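Local coordinates for beta-glucosidase (Chaetomella raphigera, PDB 6JXG), which probably hydrolyses terminal, non-reducing beta-D-glucosyl residues with release of beta-D-glucose, as a secreted family 3 glycoside hydrolase of cellulose breakdown, at residues Q96-A100 against L101-V105; T532-Q536 against A537-G541. One frame throughout, in Å; residues are numbered along the deposited sequence.

In the fold
Two local turns, one at a helix end and one in a loop, illustrate how short-range backbone bonds finish a helix and shape a loop. Contact 1 comes first along the chain, in the N-terminal family 3 region, where helix 84-100 gives way to strand 105-106 of the mixed sheet that also holds strands 55-57 and 151-157. Contact 2 follows far later, in the C-terminal family 3 region, between helices 511-519 and 559-564. Their centres are about 41 Å apart and their nearest atoms about 30 Å, on opposite sides of the chain's centre, and they share no helix, strand or sheet. They do not touch, so each is a local feature of its own region.

Contact 1: Q96-A100 against L101-V105; sequences QEAKA and LGINV
E97 opens the contact through its carbonyl: E97 O accepts a regular helical bond from L101 N at 3.1 Å, with an N-H...O angle of 149°. L101 turns its CG beside its own backbone N (chi1 -68°), which carries the branch back over the helix end until CG lies 3.3 Å from E97 O. The carboxylate of E97 is engaged elsewhere, by H322 and T70. One residue on, A98 O is reached by I103 N at 2.9 Å, the donor standing above the carbonyl plane, while L101 N adds a weak second bond to the same oxygen. A98 CB and I103 CB pack 4.1 Å apart beside the bond from I103 N. K99 O then takes G102 N at 2.9 Å, well above its carbonyl plane. G102 has a positive phi (82°), and the whole is a Schellman motif ending helix 84-100. Beyond it, I103 leans on C55 and Q57 of strand 55-57, and the chain passes into strand 105-106. The last-turn carbonyls E97 O, A98 O and K99 O are thus all answered by backbone N-H groups, so the helix closes in a buried setting with their polarity met inside the chain.

Contact 2: T532-Q536 against A537-G541; sequences TIAKQ and ASDYG
Y540 OH is gripped by two backbone groups of segment 532-536: it donates to T532 O at 2.6 Å and accepts from A534 N at 3.0 Å, the latter with an N-H...O angle of 159°. The two bonds tie a run of consecutive beta-turns in the C-terminal family 3 region, in which residues 537-540 adopt helical backbone angles without the regular helical bonds, back to the chain before it. Because the hydroxyl donates to T532 O and accepts from A534 N, the far end of the phenol is fixed by two backbone groups. T532 O lies at the edge of the ring, near its plane. A534 CB approaches obliquely, 3.6 Å from Y540 CE2, and F562 of helix 559-564 meets the ring edge-to-face. Y540 holds CG beside the backbone N and anti to the carbonyl carbon (chi1 -67°), which carries the ring away from the turns toward T532 and A534. Helix 559-564 also packs against T532 through Y559 and F562, and the hydroxyl of T532 is bonded to D558.

The first of these turns is fastened separately. D539 N donates to Q536 O at 3.1 Å, from above the carbonyl plane, and D539 CB comes within 4.0 Å of A534 CB. The side chains of Q536 and D539 cross at about a right angle, with Q536 CG 3.5 Å from D539 CG. Q536 N, buried here, has no partner in the model, a small polar cost of the bend. A water accepts from K535 N at 2.9 Å; the same water sits 2.5 Å from D539 OD2, a short approach whose proton assignment is doubtful.

Contact 1: Q96-A100 against L101-V105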
ATOM      1  N   GLN A  96      15.336  -8.418  -2.529  1.00 10.76           N
ATOM      2  CA  GLN A  96      16.214  -9.604  -2.749  1.00 11.21           C
ATOM      3  C   GLN A  96      15.886 -10.432  -3.971  1.00 11.74           C
ATOM      4  O   GLN A  96      16.796 -10.791  -4.809  1.00 10.33           O
ATOM      5  CB  GLN A  96      16.271 -10.485  -1.506  1.00 11.81           C
ATOM      6  CG  GLN A  96      17.071  -9.813  -0.402  1.00 12.49           C
ATOM      7  CD  GLN A  96      16.965 -10.523   0.892  1.00 14.31           C
ATOM      8  OE1 GLN A  96      16.045 -11.333   1.125  1.00 15.59           O
ATOM      9  NE2 GLN A  96      17.912 -10.217   1.780  1.00 15.39           N
ATOM     10  N   GLU A  97      14.592 -10.702  -4.147  1.00 11.24           N
ATOM     11  CA  GLU A  97      14.163 -11.425  -5.328  1.00 10.90           C
ATOM     12  C   GLU A  97      14.431 -10.628  -6.653  1.00 10.96           C
ATOM     13  O   GLU A  97      14.842 -11.209  -7.676  1.00 11.66           O
ATOM     14  CB  GLU A  97      12.696 -11.878  -5.232  1.00 10.36           C
ATOM     15  CG  GLU A  97      12.472 -12.822  -4.074  1.00 10.21           C
ATOM     16  CD  GLU A  97      11.161 -13.611  -4.042  1.00 10.75           C
ATOM     17  OE1 GLU A  97      10.308 -13.563  -4.972  1.00 10.51           O
ATOM     18  OE2 GLU A  97      10.986 -14.288  -2.966  1.00 11.02           O
ATOM     19  N   ALA A  98      14.071  -9.339  -6.651  1.00 11.56           N
ATOM     20  CA  ALA A  98      14.211  -8.475  -7.808  1.00 11.32           C
ATOM     21  C   ALA A  98      15.726  -8.480  -8.237  1.00 12.75           C
ATOM     22  O   ALA A  98      16.070  -8.734  -9.422  1.00 11.28           O
ATOM     23  CB  ALA A  98      13.733  -7.078  -7.460  1.00 11.19           C
ATOM     24  N   LYS A  99      16.629  -8.195  -7.290  1.00 13.43           N
ATOM     25  CA  LYS A  99      18.054  -8.164  -7.599  1.00 12.89           C
ATOM     26  C   LYS A  99      18.539  -9.490  -8.185  1.00 13.26           C
ATOM     27  O   LYS A  99      19.315  -9.519  -9.168  1.00 13.64           O
ATOM     28  CB  LYS A  99      18.887  -7.813  -6.345  1.00 14.70           C
ATOM     29  CG  LYS A  99      20.391  -8.042  -6.579  1.00 15.81           C
ATOM     30  CD  LYS A  99      21.294  -7.176  -5.690  1.00 17.91           C
ATOM     31  CE  LYS A  99      22.792  -7.508  -5.968  1.00 19.25           C
ATOM     32  NZ  LYS A  99      23.663  -7.430  -4.719  1.00 19.90           N
ATOM     33  N   ALA A 100      18.119 -10.581  -7.547  1.00 12.01           N
ATOM     34  CA  ALA A 100      18.600 -11.903  -7.930  1.00 12.93           C
ATOM     35  C   ALA A 100      18.180 -12.240  -9.390  1.00 12.71           C
ATOM     36  O   ALA A 100      18.861 -12.995 -10.070  1.00 12.85           O
ATOM     37  CB  ALA A 100      18.118 -12.940  -6.929  1.00 12.21           C
ATOM     38  N   LEU A 101      17.040 -11.688  -9.844  1.00 11.65           N
ATOM     39  CA  LEU A 101      16.584 -11.757 -11.215  1.00 11.55           C
ATOM     40  C   LEU A 101      17.160 -10.715 -12.187  1.00 12.63           C
ATOM     41  O   LEU A 101      16.791 -10.715 -13.347  1.00 12.90           O
ATOM     42  CB  LEU A 101      15.058 -11.589 -11.194  1.00 12.80           C
ATOM     43  CG  LEU A 101      14.341 -12.794 -10.543  1.00 12.58           C
ATOM     44  CD1 LEU A 101      12.824 -12.579 -10.462  1.00 13.47           C
ATOM     45  CD2 LEU A 101      14.611 -14.130 -11.200  1.00 13.29           C
ATOM     46  N   GLY A 102      17.970  -9.778 -11.697  1.00 11.42           N
ATOM     47  CA  GLY A 102      18.612  -8.783 -12.502  1.00 12.30           C
ATOM     48  C   GLY A 102      17.660  -7.623 -12.781  1.00 12.67           C
ATOM     49  O   GLY A 102      17.915  -6.811 -13.628  1.00 11.54           O
ATOM     50  N   ILE A 103      16.585  -7.526 -12.008  1.00 12.15           N
ATOM     51  CA  ILE A 103      15.645  -6.391 -12.150  1.00 13.17           C
ATOM     52  C   ILE A 103      16.280  -5.136 -11.615  1.00 12.46           C
ATOM     53  O   ILE A 103      16.701  -5.067 -10.442  1.00 15.37           O
ATOM     54  CB  ILE A 103      14.300  -6.701 -11.470  1.00 11.95           C
ATOM     55  CG1 ILE A 103      13.654  -7.854 -12.198  1.00 13.12           C
ATOM     56  CG2 ILE A 103      13.371  -5.462 -11.451  1.00 12.01           C
ATOM     57  CD1 ILE A 103      12.435  -8.419 -11.577  1.00 13.56           C
ATOM     58  N   ASN A 104      16.365  -4.091 -12.452  1.00 12.02           N
ATOM     59  CA  ASN A 104      16.935  -2.854 -11.963  1.00 10.80           C
ATOM     60  C   ASN A 104      15.973  -1.988 -11.096  1.00 11.39           C
ATOM     61  O   ASN A 104      16.381  -1.463 -10.031  1.00 11.28           O
ATOM     62  CB  ASN A 104      17.535  -1.990 -13.074  1.00 11.23           C
ATOM     63  CG  ASN A 104      18.774  -2.651 -13.731  1.00 11.49           C
ATOM     64  OD1 ASN A 104      19.949  -2.613 -13.200  1.00 13.93           O
ATOM     65  ND2 ASN A 104      18.521  -3.297 -14.796  1.00  9.26           N
ATOM     66  N   VAL A 105      14.750  -1.842 -11.595  1.00 11.02           N
ATOM     67  CA  VAL A 105      13.721  -0.996 -10.980  1.00 10.83           C
ATOM     68  C   VAL A 105      12.512  -1.878 -10.756  1.00  9.95           C
ATOM     69  O   VAL A 105      11.955  -2.422 -11.721  1.00  9.57           O
ATOM     70  CB  VAL A 105      13.356   0.193 -11.884  1.00 10.68           C
ATOM     71  CG1 VAL A 105      12.346   1.088 -11.161  1.00 10.64           C
ATOM     72  CG2 VAL A 105      14.658   0.949 -12.223  1.00 11.66           C
TER

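Contact 2: T532-Q536 against A537-G541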
ATOM      1  N   THR A 532     -11.916   2.858   7.513  1.00 10.53           N
ATOM      2  CA  THR A 532     -13.148   2.816   8.282  1.00 11.05           C
ATOM      3  C   THR A 532     -14.162   1.941   7.640  1.00 12.06           C
ATOM      4  O   THR A 532     -14.287   1.989   6.395  1.00 14.71           O
ATOM      5  CB  THR A 532     -13.741   4.239   8.421  1.00 10.52           C
ATOM      6  OG1 THR A 532     -12.834   5.093   9.062  1.00 10.46           O
ATOM      7  CG2 THR A 532     -15.060   4.276   9.214  1.00 10.53           C
ATOM      8  N   ILE A 533     -14.889   1.138   8.464  1.00 11.86           N
ATOM      9  CA  ILE A 533     -16.032   0.356   8.029  1.00 11.37           C
ATOM     10  C   ILE A 533     -17.294   1.078   8.548  1.00 11.25           C
ATOM     11  O   ILE A 533     -17.595   1.112   9.759  1.00 11.11           O
ATOM     12  CB  ILE A 533     -15.973  -1.107   8.504  1.00 12.14           C
ATOM     13  CG1 ILE A 533     -14.757  -1.795   7.887  1.00 12.47           C
ATOM     14  CG2 ILE A 533     -17.276  -1.883   8.204  1.00 12.07           C
ATOM     15  CD1 ILE A 533     -14.645  -3.251   8.193  1.00 13.79           C
ATOM     16  N   ALA A 534     -17.978   1.729   7.601  1.00 12.53           N
ATOM     17  CA  ALA A 534     -19.179   2.529   7.885  1.00 12.87           C
ATOM     18  C   ALA A 534     -20.421   1.638   8.004  1.00 14.78           C
ATOM     19  O   ALA A 534     -20.434   0.437   7.613  1.00 13.26           O
ATOM     20  CB  ALA A 534     -19.378   3.483   6.789  1.00 13.49           C
ATOM     21  N   LYS A 535     -21.476   2.240   8.518  1.00 16.06           N
ATOM     22  CA  LYS A 535     -22.773   1.584   8.598  1.00 16.31           C
ATOM     23  C   LYS A 535     -23.579   1.686   7.291  1.00 18.09           C
ATOM     24  O   LYS A 535     -24.436   0.821   7.032  1.00 15.95           O
ATOM     25  CB  LYS A 535     -23.614   2.171   9.731  1.00 18.27           C
ATOM     26  CG  LYS A 535     -22.967   2.067  11.092  1.00 19.85           C
ATOM     27  CD  LYS A 535     -23.991   2.357  12.147  1.00 23.64           C
ATOM     28  CE  LYS A 535     -23.331   2.683  13.445  1.00 25.42           C
ATOM     29  NZ  LYS A 535     -24.477   3.109  14.338  1.00 31.87           N
ATOM     30  N   GLN A 536     -23.277   2.678   6.486  1.00 17.26           N
ATOM     31  CA  GLN A 536     -23.759   2.803   5.134  1.00 17.69           C
ATOM     32  C   GLN A 536     -22.737   3.503   4.234  1.00 15.16           C
ATOM     33  O   GLN A 536     -21.979   4.385   4.663  1.00 13.37           O
ATOM     34  CB  GLN A 536     -25.071   3.599   5.110  1.00 17.96           C
ATOM     35  CG  GLN A 536     -24.965   5.060   5.456  1.00 18.95           C
ATOM     36  CD  GLN A 536     -26.306   5.725   5.873  1.00 20.68           C
ATOM     37  OE1 GLN A 536     -26.315   6.752   6.506  1.00 25.36           O
ATOM     38  NE2 GLN A 536     -27.374   5.164   5.510  1.00 19.04           N
ATOM     39  N   ALA A 537     -22.771   3.178   2.947  1.00 15.17           N
ATOM     40  CA  ALA A 537     -21.820   3.714   1.982  1.00 17.11           C
ATOM     41  C   ALA A 537     -21.809   5.249   1.863  1.00 18.86           C
ATOM     42  O   ALA A 537     -20.737   5.857   1.677  1.00 17.98           O
ATOM     43  CB  ALA A 537     -22.029   3.041   0.578  1.00 19.16           C
ATOM     44  N   SER A 538     -22.969   5.914   2.044  1.00 15.99           N
ATOM     45  CA  SER A 538     -23.008   7.391   1.900  1.00 15.95           C
ATOM     46  C   SER A 538     -22.246   8.139   3.016  1.00 14.27           C
ATOM     47  O   SER A 538     -21.880   9.272   2.847  1.00 15.29           O
ATOM     48  CB  SER A 538     -24.493   7.875   1.847  1.00 17.81           C
ATOM     49  OG  SER A 538     -25.152   7.476   3.033  1.00 18.36           O
ATOM     50  N   ASP A 539     -22.020   7.480   4.155  1.00 15.98           N
ATOM     51  CA  ASP A 539     -21.246   7.996   5.262  1.00 15.85           C
ATOM     52  C   ASP A 539     -19.778   8.330   4.905  1.00 15.69           C
ATOM     53  O   ASP A 539     -19.174   9.162   5.578  1.00 15.38           O
ATOM     54  CB  ASP A 539     -21.236   7.000   6.442  1.00 18.60           C
ATOM     55  CG  ASP A 539     -22.609   6.931   7.204  1.00 19.78           C
ATOM     56  OD1 ASP A 539     -23.501   7.802   6.962  1.00 17.52           O
ATOM     57  OD2 ASP A 539     -22.727   6.034   8.068  1.00 19.24           O
ATOM     58  N   TYR A 540     -19.185   7.661   3.910  1.00 16.30           N
ATOM     59  CA  TYR A 540     -17.742   7.993   3.557  1.00 14.33           C
ATOM     60  C   TYR A 540     -17.636   9.396   2.993  1.00 14.77           C
ATOM     61  O   TYR A 540     -16.586  10.051   3.120  1.00 14.67           O
ATOM     62  CB  TYR A 540     -17.090   7.000   2.586  1.00 14.50           C
ATOM     63  CG  TYR A 540     -16.907   5.690   3.186  1.00 15.08           C
ATOM     64  CD1 TYR A 540     -15.758   5.402   3.913  1.00 13.22           C
ATOM     65  CD2 TYR A 540     -17.854   4.722   3.047  1.00 13.36           C
ATOM     66  CE1 TYR A 540     -15.587   4.173   4.478  1.00 14.73           C
ATOM     67  CE2 TYR A 540     -17.699   3.467   3.637  1.00 14.07           C
ATOM     68  CZ  TYR A 540     -16.601   3.202   4.383  1.00 13.27           C
ATOM     69  OH  TYR A 540     -16.439   1.992   4.990  1.00 11.81           O
ATOM     70  N   GLY A 541     -18.737   9.905   2.405  1.00 14.41           N
ATOM     71  CA  GLY A 541     -18.721  11.225   1.793  1.00 15.07           C
ATOM     72  C   GLY A 541     -17.914  11.321   0.520  1.00 16.90           C
ATOM     73  O   GLY A 541     -17.688  12.426   0.021  1.00 18.19           O
TER
HETATM   74  O   HOH W   1     -21.098   4.881   9.575  1.00 13.25           O